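Local coordinates for porin (Rhodobacter blasticus, PDB 3PRN), which forms, as a homotrimer, outer-membrane channels that let small hydrophilic solutes, up to about 0.6 kDa, diffuse passively across the membrane, at residues G83-S91 with A110-N118; L127-V135 with L146-T154. The protein carries 1 engineered substitution. All blocks are in the same frame, centred on the assembly; numbering follows the deposited sequence. Where two conformers were deposited one is given.

Contact 1: residues G83-S91 with A110-N118; sequences GNVDTAFDS and AQSSFFAYN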
loop_
_atom_site.group_PDB
_atom_site.type_symbol
_atom_site.label_atom_id
_atom_site.label_comp_id
_atom_site.label_asym_id
_atom_site.label_seq_id
_atom_site.Cartn_x
_atom_site.Cartn_y
_atom_site.Cartn_z
ATOM N N GLY A 83 -3.529 19.697 1.922
ATOM C CA GLY A 83 -4.122 18.367 1.887
ATOM C C GLY A 83 -4.400 17.822 3.260
ATOM O O GLY A 83 -5.125 18.432 4.049
ATOM N N ASN A 84 -3.841 16.650 3.596
ATOM C CA ASN A 84 -4.057 16.094 4.970
ATOM C C ASN A 84 -2.990 16.688 5.869
ATOM O O ASN A 84 -1.914 16.106 6.078
ATOM C CB ASN A 84 -3.923 14.556 4.843
ATOM C CG ASN A 84 -4.161 13.771 6.106
ATOM O OD1 ASN A 84 -4.575 14.301 7.164
ATOM N ND2 ASN A 84 -3.891 12.450 6.021
ATOM N N VAL A 85 -3.161 17.882 6.408
ATOM C CA VAL A 85 -2.223 18.633 7.172
ATOM C C VAL A 85 -2.214 18.358 8.680
ATOM O O VAL A 85 -3.205 17.826 9.196
ATOM C CB VAL A 85 -2.439 20.169 6.964
ATOM C CG1 VAL A 85 -2.412 20.515 5.437
ATOM C CG2 VAL A 85 -3.794 20.688 7.496
ATOM N N ASP A 86 -1.094 18.693 9.282
ATOM C CA ASP A 86 -0.958 18.809 10.717
ATOM C C ASP A 86 -1.589 20.147 11.126
ATOM O O ASP A 86 -1.323 21.191 10.515
ATOM C CB ASP A 86 0.530 18.809 11.168
ATOM C CG ASP A 86 1.068 17.391 11.036
ATOM O OD1 ASP A 86 0.598 16.464 11.801
ATOM O OD2 ASP A 86 1.949 17.122 10.142
ATOM N N THR A 87 -2.422 20.105 12.148
ATOM C CA THR A 87 -3.143 21.304 12.612
ATOM C C THR A 87 -2.467 21.951 13.825
ATOM O O THR A 87 -1.650 21.374 14.549
ATOM C CB THR A 87 -4.570 20.939 13.020
ATOM O OG1 THR A 87 -4.540 19.968 14.054
ATOM C CG2 THR A 87 -5.390 20.363 11.864
ATOM N N ALA A 88 -2.800 23.236 13.996
ATOM C CA ALA A 88 -2.146 23.978 15.079
ATOM C C ALA A 88 -2.361 23.418 16.467
ATOM O O ALA A 88 -1.395 23.208 17.232
ATOM C CB ALA A 88 -2.580 25.443 14.980
ATOM N N PHE A 89 -3.589 23.041 16.816
ATOM C CA PHE A 89 -3.843 22.562 18.183
ATOM C C PHE A 89 -3.142 21.226 18.434
ATOM O O PHE A 89 -2.794 20.893 19.576
ATOM C CB PHE A 89 -5.363 22.418 18.361
ATOM C CG PHE A 89 -5.838 22.384 19.794
ATOM C CD1 PHE A 89 -5.971 23.598 20.504
ATOM C CD2 PHE A 89 -6.153 21.201 20.423
ATOM C CE1 PHE A 89 -6.427 23.582 21.838
ATOM C CE2 PHE A 89 -6.584 21.161 21.761
ATOM C CZ PHE A 89 -6.715 22.371 22.451
ATOM N N ASP A 90 -2.933 20.461 17.358
ATOM C CA ASP A 90 -2.290 19.160 17.494
ATOM C C ASP A 90 -0.783 19.303 17.405
ATOM O O ASP A 90 -0.112 18.375 17.854
ATOM C CB ASP A 90 -2.828 18.202 16.413
ATOM C CG ASP A 90 -2.418 16.725 16.608
ATOM O OD1 ASP A 90 -2.719 16.124 17.628
ATOM O OD2 ASP A 90 -1.786 16.141 15.697
ATOM N N SER A 91 -0.247 20.397 16.848
ATOM C CA SER A 91 1.209 20.437 16.708
ATOM C C SER A 91 1.980 21.234 17.750
ATOM O O SER A 91 3.185 21.036 17.834
ATOM C CB SER A 91 1.518 21.097 15.330
ATOM O OG SER A 91 0.911 20.287 14.317
ATOM N N ALA A 110 -6.070 16.903 26.427
ATOM C CA ALA A 110 -7.278 17.684 26.237
ATOM C C ALA A 110 -8.484 16.797 25.924
ATOM O O ALA A 110 -8.413 15.895 25.070
ATOM C CB ALA A 110 -7.063 18.644 25.084
ATOM N N GLN A 111 -9.622 17.085 26.562
ATOM C CA GLN A 111 -10.829 16.301 26.288
ATOM C C GLN A 111 -11.765 17.094 25.365
ATOM O O GLN A 111 -12.915 17.377 25.703
ATOM C CB GLN A 111 -11.578 16.026 27.605
ATOM C CG GLN A 111 -10.713 15.336 28.643
ATOM C CD GLN A 111 -10.424 13.900 28.254
ATOM O OE1 GLN A 111 -11.359 13.122 28.085
ATOM N NE2 GLN A 111 -9.181 13.503 28.089
ATOM N N SER A 112 -11.263 17.466 24.203
ATOM C CA SER A 112 -12.073 18.205 23.212
ATOM C C SER A 112 -11.946 17.504 21.865
ATOM O O SER A 112 -11.172 16.531 21.732
ATOM C CB SER A 112 -11.607 19.658 23.119
ATOM O OG SER A 112 -10.198 19.712 22.994
ATOM N N SER A 113 -12.736 17.883 20.907
ATOM C CA SER A 113 -12.746 17.356 19.553
ATOM C C SER A 113 -12.127 18.405 18.640
ATOM O O SER A 113 -12.511 19.580 18.666
ATOM C CB SER A 113 -14.190 17.256 19.012
ATOM O OG SER A 113 -14.838 16.127 19.580
ATOM N N PHE A 114 -11.190 18.001 17.837
ATOM C CA PHE A 114 -10.558 18.929 16.899
ATOM C C PHE A 114 -9.932 18.110 15.761
ATOM O O PHE A 114 -9.693 16.911 15.957
ATOM C CB PHE A 114 -9.519 19.775 17.628
ATOM C CG PHE A 114 -8.534 18.937 18.426
ATOM C CD1 PHE A 114 -7.363 18.493 17.816
ATOM C CD2 PHE A 114 -8.804 18.618 19.761
ATOM C CE1 PHE A 114 -6.454 17.719 18.537
ATOM C CE2 PHE A 114 -7.894 17.840 20.483
ATOM C CZ PHE A 114 -6.719 17.389 19.871
ATOM N N PHE A 115 -9.728 18.740 14.607
ATOM C CA PHE A 115 -9.091 18.023 13.494
ATOM C C PHE A 115 -7.595 17.833 13.769
ATOM O O PHE A 115 -6.925 18.634 14.424
ATOM C CB PHE A 115 -9.260 18.814 12.194
ATOM C CG PHE A 115 -10.670 18.814 11.682
ATOM C CD1 PHE A 115 -11.411 17.629 11.728
ATOM C CD2 PHE A 115 -11.220 19.967 11.163
ATOM C CE1 PHE A 115 -12.710 17.612 11.263
ATOM C CE2 PHE A 115 -12.522 19.936 10.696
ATOM C CZ PHE A 115 -13.249 18.782 10.730
ATOM N N ALA A 116 -7.079 16.743 13.183
ATOM C CA ALA A 116 -5.615 16.498 13.313
ATOM C C ALA A 116 -5.222 15.670 12.090
ATOM O O ALA A 116 -6.117 15.092 11.437
ATOM C CB ALA A 116 -5.340 15.736 14.609
ATOM N N TYR A 117 -3.929 15.491 11.849
ATOM C CA TYR A 117 -3.532 14.625 10.730
ATOM C C TYR A 117 -4.255 13.269 10.761
ATOM O O TYR A 117 -4.250 12.600 11.793
ATOM C CB TYR A 117 -2.021 14.360 10.872
ATOM C CG TYR A 117 -1.410 13.547 9.750
ATOM C CD1 TYR A 117 -1.239 14.067 8.489
ATOM C CD2 TYR A 117 -1.025 12.232 9.993
ATOM C CE1 TYR A 117 -0.659 13.299 7.458
ATOM C CE2 TYR A 117 -0.431 11.457 8.977
ATOM C CZ TYR A 117 -0.250 11.997 7.733
ATOM O OH TYR A 117 0.316 11.227 6.726
ATOM N N ASN A 118 -4.796 12.827 9.630
ATOM C CA ASN A 118 -5.553 11.546 9.643
ATOM C C ASN A 118 -4.613 10.420 9.245
ATOM O O ASN A 118 -4.144 10.401 8.073
ATOM C CB ASN A 118 -6.730 11.627 8.652
ATOM C CG ASN A 118 -7.681 12.759 9.078
ATOM O OD1 ASN A 118 -8.124 12.770 10.219
ATOM N ND2 ASN A 118 -7.992 13.655 8.163
HETATM O O HOH W 1 -1.814 17.147 13.161
#
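In the long loop that leaves the wall of this porin barrel and folds inward, the kind of loop that in porins narrows the pore eyelet, Asn84 grips the backbone of Asn118 with both ends of its amide. Asn84 OD1 accepts from Asn118 N at 2.9 Å in an almost straight bond (178°), met in the carbonyl plane on a lone pair; Asn84 ND2 returns a bond to Asn118 O at 2.9 Å. With CG anti to the backbone N (chi1 -178°), the same amide lies nearly parallel to the Tyr117 ring, its ND2 over one face, while Asn84 O sits at that ring's edge. The Tyr117 hydroxyl is held by Asn67, and Lys50 makes a cation-pi contact with the ring.

Further along, one water bonds Tyr117 N, Thr87 N, Asp86 OD1 and Asp90 OD2, so two carboxylates and two backbone amides share it. The other oxygen of Asp90 bonds the Tyr96 hydroxyl. Thr87, the N-cap of the short helix 88-91, donates from OG1 to Phe115 O at 2.8 Å, tilted from the carbonyl plane. Beyond it, Phe89 and Phe114 form an edge-to-face pair with centroids 4.8 Å apart and planes at 62°. Phe89 CD2 stands 3.6 Å above the Phe114 ring plane, over its centre, and Ala110 CB lies at the edge of the Phe89 ring, 4.2 Å from Phe89 CE2.

Contact 2: residues L127-V135 with L146-T154; sequences LDNYNGIAV and LSYVDPDQT. With C8E ((hydroxyethyloxy)tri(ethyloxy)octane), chain E.
Leu146 and Val135 trade two backbone hydrogen bonds within this antiparallel beta hairpin, toward its connecting turn; the strand segments run 4.7 Å apart. Ser147 follows, in a non-hydrogen-bonded pair with Ala134. Tyr148 pairs with Ile133, and the detergent's alkyl chain lies over the Tyr148 ring, C3 3.6 Å from Tyr148 CE2. Val149 turns the other way: CG1, anti to the backbone N (chi1 178°), is carried onto the Tyr130 ring face, a CH-pi contact 3.9 Å from the centroid. Asp150 bonds Asn131 through the backbone, and its OD1 takes Asp152 N in an Asx turn. A water links Pro151 O to Asn129 N. Asp152 OD1 makes a second Asx turn with Thr154 N, met on the anti side, takes Thr154 OG1 on its syn lone pair, and sits 3.3 Å from Asn129 CB. Without that carboxylate, as with an alanine here, both Thr154 donors would probably lose this acceptor and the second turn would loosen. Gln153 N donates to Asn129 O (2.9 Å), the Gln153 side-chain amide stacks on that of Asn131 with planes 6° apart, and its NE2 reaches Ile27 O of the second subunit. Strand 131-138 lies beside barrel strand 78-83, and strand 142-150 beside strand 163-171.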
loop_
_atom_site.group_PDB
_atom_site.type_symbol
_atom_site.label_atom_id
_atom_site.label_comp_id
_atom_site.label_asym_id
_atom_site.label_seq_id
_atom_site.Cartn_x
_atom_site.Cartn_y
_atom_site.Cartn_z
ATOM N N LEU A 127 -14.248 11.895 5.093
ATOM C CA LEU A 127 -13.056 12.690 4.755
ATOM C C LEU A 127 -12.812 12.809 3.252
ATOM O O LEU A 127 -11.714 13.296 2.913
ATOM C CB LEU A 127 -11.845 12.020 5.395
ATOM C CG LEU A 127 -11.816 11.939 6.919
ATOM C CD1 LEU A 127 -10.542 11.219 7.357
ATOM C CD2 LEU A 127 -11.909 13.332 7.556
ATOM N N ASP A 128 -13.695 12.380 2.363
ATOM C CA ASP A 128 -13.363 12.327 0.932
ATOM C C ASP A 128 -12.963 13.642 0.269
ATOM O O ASP A 128 -12.111 13.668 -0.616
ATOM C CB ASP A 128 -14.545 11.743 0.108
ATOM C CG ASP A 128 -14.815 10.272 0.367
ATOM O OD1 ASP A 128 -14.215 9.593 1.253
ATOM O OD2 ASP A 128 -15.693 9.702 -0.318
ATOM N N ASN A 129 -13.542 14.771 0.695
ATOM C CA ASN A 129 -13.198 16.066 0.125
ATOM C C ASN A 129 -12.594 16.988 1.172
ATOM O O ASN A 129 -12.616 18.214 1.023
ATOM C CB ASN A 129 -14.472 16.687 -0.491
ATOM C CG ASN A 129 -14.805 15.922 -1.773
ATOM O OD1 ASN A 129 -14.080 16.046 -2.763
ATOM N ND2 ASN A 129 -15.836 15.104 -1.806
ATOM N N TYR A 130 -12.063 16.362 2.228
ATOM C CA TYR A 130 -11.434 17.107 3.303
ATOM C C TYR A 130 -10.100 17.652 2.792
ATOM O O TYR A 130 -9.260 16.982 2.202
ATOM C CB TYR A 130 -11.289 16.170 4.478
ATOM C CG TYR A 130 -10.440 16.564 5.649
ATOM C CD1 TYR A 130 -9.058 16.645 5.576
ATOM C CD2 TYR A 130 -11.044 16.763 6.878
ATOM C CE1 TYR A 130 -8.287 16.923 6.691
ATOM C CE2 TYR A 130 -10.294 17.057 8.004
ATOM C CZ TYR A 130 -8.919 17.108 7.917
ATOM O OH TYR A 130 -8.217 17.364 9.062
ATOM N N ASN A 131 -9.862 18.941 2.997
ATOM C CA ASN A 131 -8.635 19.599 2.552
ATOM C C ASN A 131 -8.226 20.733 3.476
ATOM O O ASN A 131 -9.045 21.584 3.857
ATOM C CB ASN A 131 -8.819 20.118 1.112
ATOM C CG ASN A 131 -7.485 20.524 0.518
ATOM O OD1 ASN A 131 -6.738 19.637 0.105
ATOM N ND2 ASN A 131 -7.183 21.817 0.493
ATOM N N GLY A 132 -6.964 20.725 3.896
ATOM C CA GLY A 132 -6.475 21.764 4.780
ATOM C C GLY A 132 -5.286 22.483 4.163
ATOM O O GLY A 132 -4.671 22.016 3.177
ATOM N N ILE A 133 -4.974 23.641 4.745
ATOM C CA ILE A 133 -3.771 24.397 4.405
ATOM C C ILE A 133 -3.102 24.708 5.751
ATOM O O ILE A 133 -3.808 25.054 6.722
ATOM C CB ILE A 133 -4.060 25.700 3.669
ATOM C CG1 ILE A 133 -5.047 25.479 2.529
ATOM C CG2 ILE A 133 -2.784 26.375 3.198
ATOM C CD1 ILE A 133 -5.615 26.753 1.912
ATOM N N ALA A 134 -1.811 24.550 5.894
ATOM C CA ALA A 134 -1.212 24.909 7.182
ATOM C C ALA A 134 0.065 25.728 6.867
ATOM O O ALA A 134 0.637 25.574 5.780
ATOM C CB ALA A 134 -0.889 23.703 8.040
ATOM N N VAL A 135 0.434 26.561 7.820
ATOM C CA VAL A 135 1.665 27.335 7.639
ATOM C C VAL A 135 2.395 27.292 8.961
ATOM O O VAL A 135 1.744 27.537 10.009
ATOM C CB VAL A 135 1.342 28.791 7.280
ATOM C CG1 VAL A 135 2.673 29.579 7.217
ATOM C CG2 VAL A 135 0.591 28.877 5.980
ATOM N N LEU A 146 -0.299 27.894 12.056
ATOM C CA LEU A 146 -1.595 28.319 11.623
ATOM C C LEU A 146 -2.242 27.200 10.796
ATOM O O LEU A 146 -1.503 26.623 9.989
ATOM C CB LEU A 146 -1.498 29.535 10.673
ATOM C CG LEU A 146 -1.445 30.861 11.458
ATOM C CD1 LEU A 146 -0.211 31.620 11.046
ATOM C CD2 LEU A 146 -2.717 31.640 11.165
ATOM N N SER A 147 -3.511 26.913 11.003
ATOM C CA SER A 147 -4.058 25.850 10.125
ATOM C C SER A 147 -5.489 26.218 9.793
ATOM O O SER A 147 -6.176 26.869 10.609
ATOM C CB SER A 147 -3.938 24.479 10.756
ATOM O OG SER A 147 -4.533 24.458 12.058
ATOM N N TYR A 148 -5.897 25.849 8.596
ATOM C CA TYR A 148 -7.274 26.082 8.134
ATOM C C TYR A 148 -7.770 24.792 7.491
ATOM O O TYR A 148 -7.079 24.255 6.578
ATOM C CB TYR A 148 -7.241 27.250 7.130
ATOM C CG TYR A 148 -8.504 27.343 6.309
ATOM C CD1 TYR A 148 -9.656 27.944 6.812
ATOM C CD2 TYR A 148 -8.519 26.791 5.038
ATOM C CE1 TYR A 148 -10.815 28.001 6.024
ATOM C CE2 TYR A 148 -9.654 26.843 4.236
ATOM C CZ TYR A 148 -10.797 27.438 4.764
ATOM O OH TYR A 148 -11.925 27.465 3.950
ATOM N N VAL A 149 -8.848 24.220 7.992
ATOM C CA VAL A 149 -9.306 22.946 7.432
ATOM C C VAL A 149 -10.732 23.089 6.936
ATOM O O VAL A 149 -11.630 23.542 7.660
ATOM C CB VAL A 149 -9.247 21.831 8.500
ATOM C CG1 VAL A 149 -9.780 20.520 7.915
ATOM C CG2 VAL A 149 -7.858 21.610 9.058
ATOM N N ASP A 150 -10.955 22.752 5.681
ATOM C CA ASP A 150 -12.337 22.751 5.138
ATOM C C ASP A 150 -12.689 21.283 5.003
ATOM O O ASP A 150 -12.061 20.562 4.205
ATOM C CB ASP A 150 -12.263 23.467 3.807
ATOM C CG ASP A 150 -13.620 23.571 3.113
ATOM O OD1 ASP A 150 -14.530 22.841 3.478
ATOM O OD2 ASP A 150 -13.699 24.355 2.142
ATOM N N PRO A 151 -13.658 20.774 5.724
ATOM C CA PRO A 151 -14.011 19.357 5.660
ATOM C C PRO A 151 -14.655 18.915 4.395
ATOM O O PRO A 151 -14.764 17.694 4.088
ATOM C CB PRO A 151 -14.894 19.163 6.869
ATOM C CG PRO A 151 -15.384 20.514 7.281
ATOM C CD PRO A 151 -14.445 21.541 6.717
ATOM N N ASP A 152 -15.137 19.836 3.554
ATOM C CA ASP A 152 -15.681 19.424 2.271
ATOM C C ASP A 152 -15.466 20.596 1.317
ATOM O O ASP A 152 -16.369 21.452 1.123
ATOM C CB ASP A 152 -17.166 19.032 2.303
ATOM C CG ASP A 152 -17.609 18.441 0.968
ATOM O OD1 ASP A 152 -17.066 18.706 -0.133
ATOM O OD2 ASP A 152 -18.594 17.675 0.994
ATOM N N GLN A 153 -14.291 20.613 0.701
ATOM C CA GLN A 153 -13.899 21.701 -0.170
ATOM C C GLN A 153 -14.671 21.826 -1.463
ATOM O O GLN A 153 -14.526 22.862 -2.146
ATOM C CB GLN A 153 -12.373 21.617 -0.474
ATOM C CG GLN A 153 -12.071 20.552 -1.559
ATOM C CD GLN A 153 -10.706 20.825 -2.210
ATOM O OE1 GLN A 153 -10.241 21.972 -2.242
ATOM N NE2 GLN A 153 -10.082 19.781 -2.745
ATOM N N THR A 154 -15.429 20.866 -1.911
ATOM C CA THR A 154 -16.101 20.995 -3.189
ATOM C C THR A 154 -17.433 21.749 -3.002
ATOM O O THR A 154 -17.931 22.326 -3.968
ATOM C CB THR A 154 -16.434 19.618 -3.808
ATOM O OG1 THR A 154 -17.274 18.975 -2.851
ATOM C CG2 THR A 154 -15.194 18.757 -4.010
HETATM C C1 C8E E . -7.016 31.378 3.495
HETATM C C2 C8E E . -8.391 30.833 3.354
HETATM C C3 C8E E . -8.363 29.667 2.460
HETATM C C4 C8E E . -8.760 30.203 1.139
HETATM C C5 C8E E . -8.018 29.264 0.232
HETATM C C6 C8E E . -7.402 29.984 -0.853
HETATM C C7 C8E E . -6.007 29.710 -0.675
HETATM C C8 C8E E . -5.254 29.636 -1.941
HETATM O O9 C8E E . -4.073 28.824 -1.955
HETATM C C10 C8E E . -3.036 29.123 -1.030
HETATM C C11 C8E E . -2.029 28.039 -0.930
HETATM O O12 C8E E . -2.254 26.748 -1.493
HETATM C C13 C8E E . -2.466 26.404 -2.864
HETATM C C14 C8E E . -1.985 26.660 -4.291
HETATM O O15 C8E E . -0.664 26.525 -4.899
HETATM C C16 C8E E . -0.432 27.743 -5.660
HETATM C C17 C8E E . -0.257 27.532 -7.142
HETATM O O18 C8E E . 0.897 27.566 -8.011
HETATM C C19 C8E E . 2.158 28.079 -7.516
HETATM C C20 C8E E . 2.738 29.513 -7.787
HETATM O O21 C8E E . 2.349 30.218 -8.984
HETATM O O HOH W 2 -15.410 15.422 2.805
HETATM O O HOH W 3 -11.391 17.235 -2.657
#

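The centre of contact 1 lies about 8 Å from the centre of the chain, inside the barrel, whereas that of contact 2, about 18 Å from the same point, is in the wall; both are partly buried. In contact 2 regular backbone pairing does most of the work, with detergent on one face and a neighbouring subunit at the end away from the hairpin turn. The irregular loop of contact 1 relies instead on side-chain bonds to backbone, a shared water and an aromatic pair. The two meet directly: Gly83 N bonds Gly132 O at 2.9 Å, Ala88 N bonds Ser147 OG at 2.9 Å, and Phe115 packs edge-to-face with Tyr130, fastening the inward loop to the hairpin.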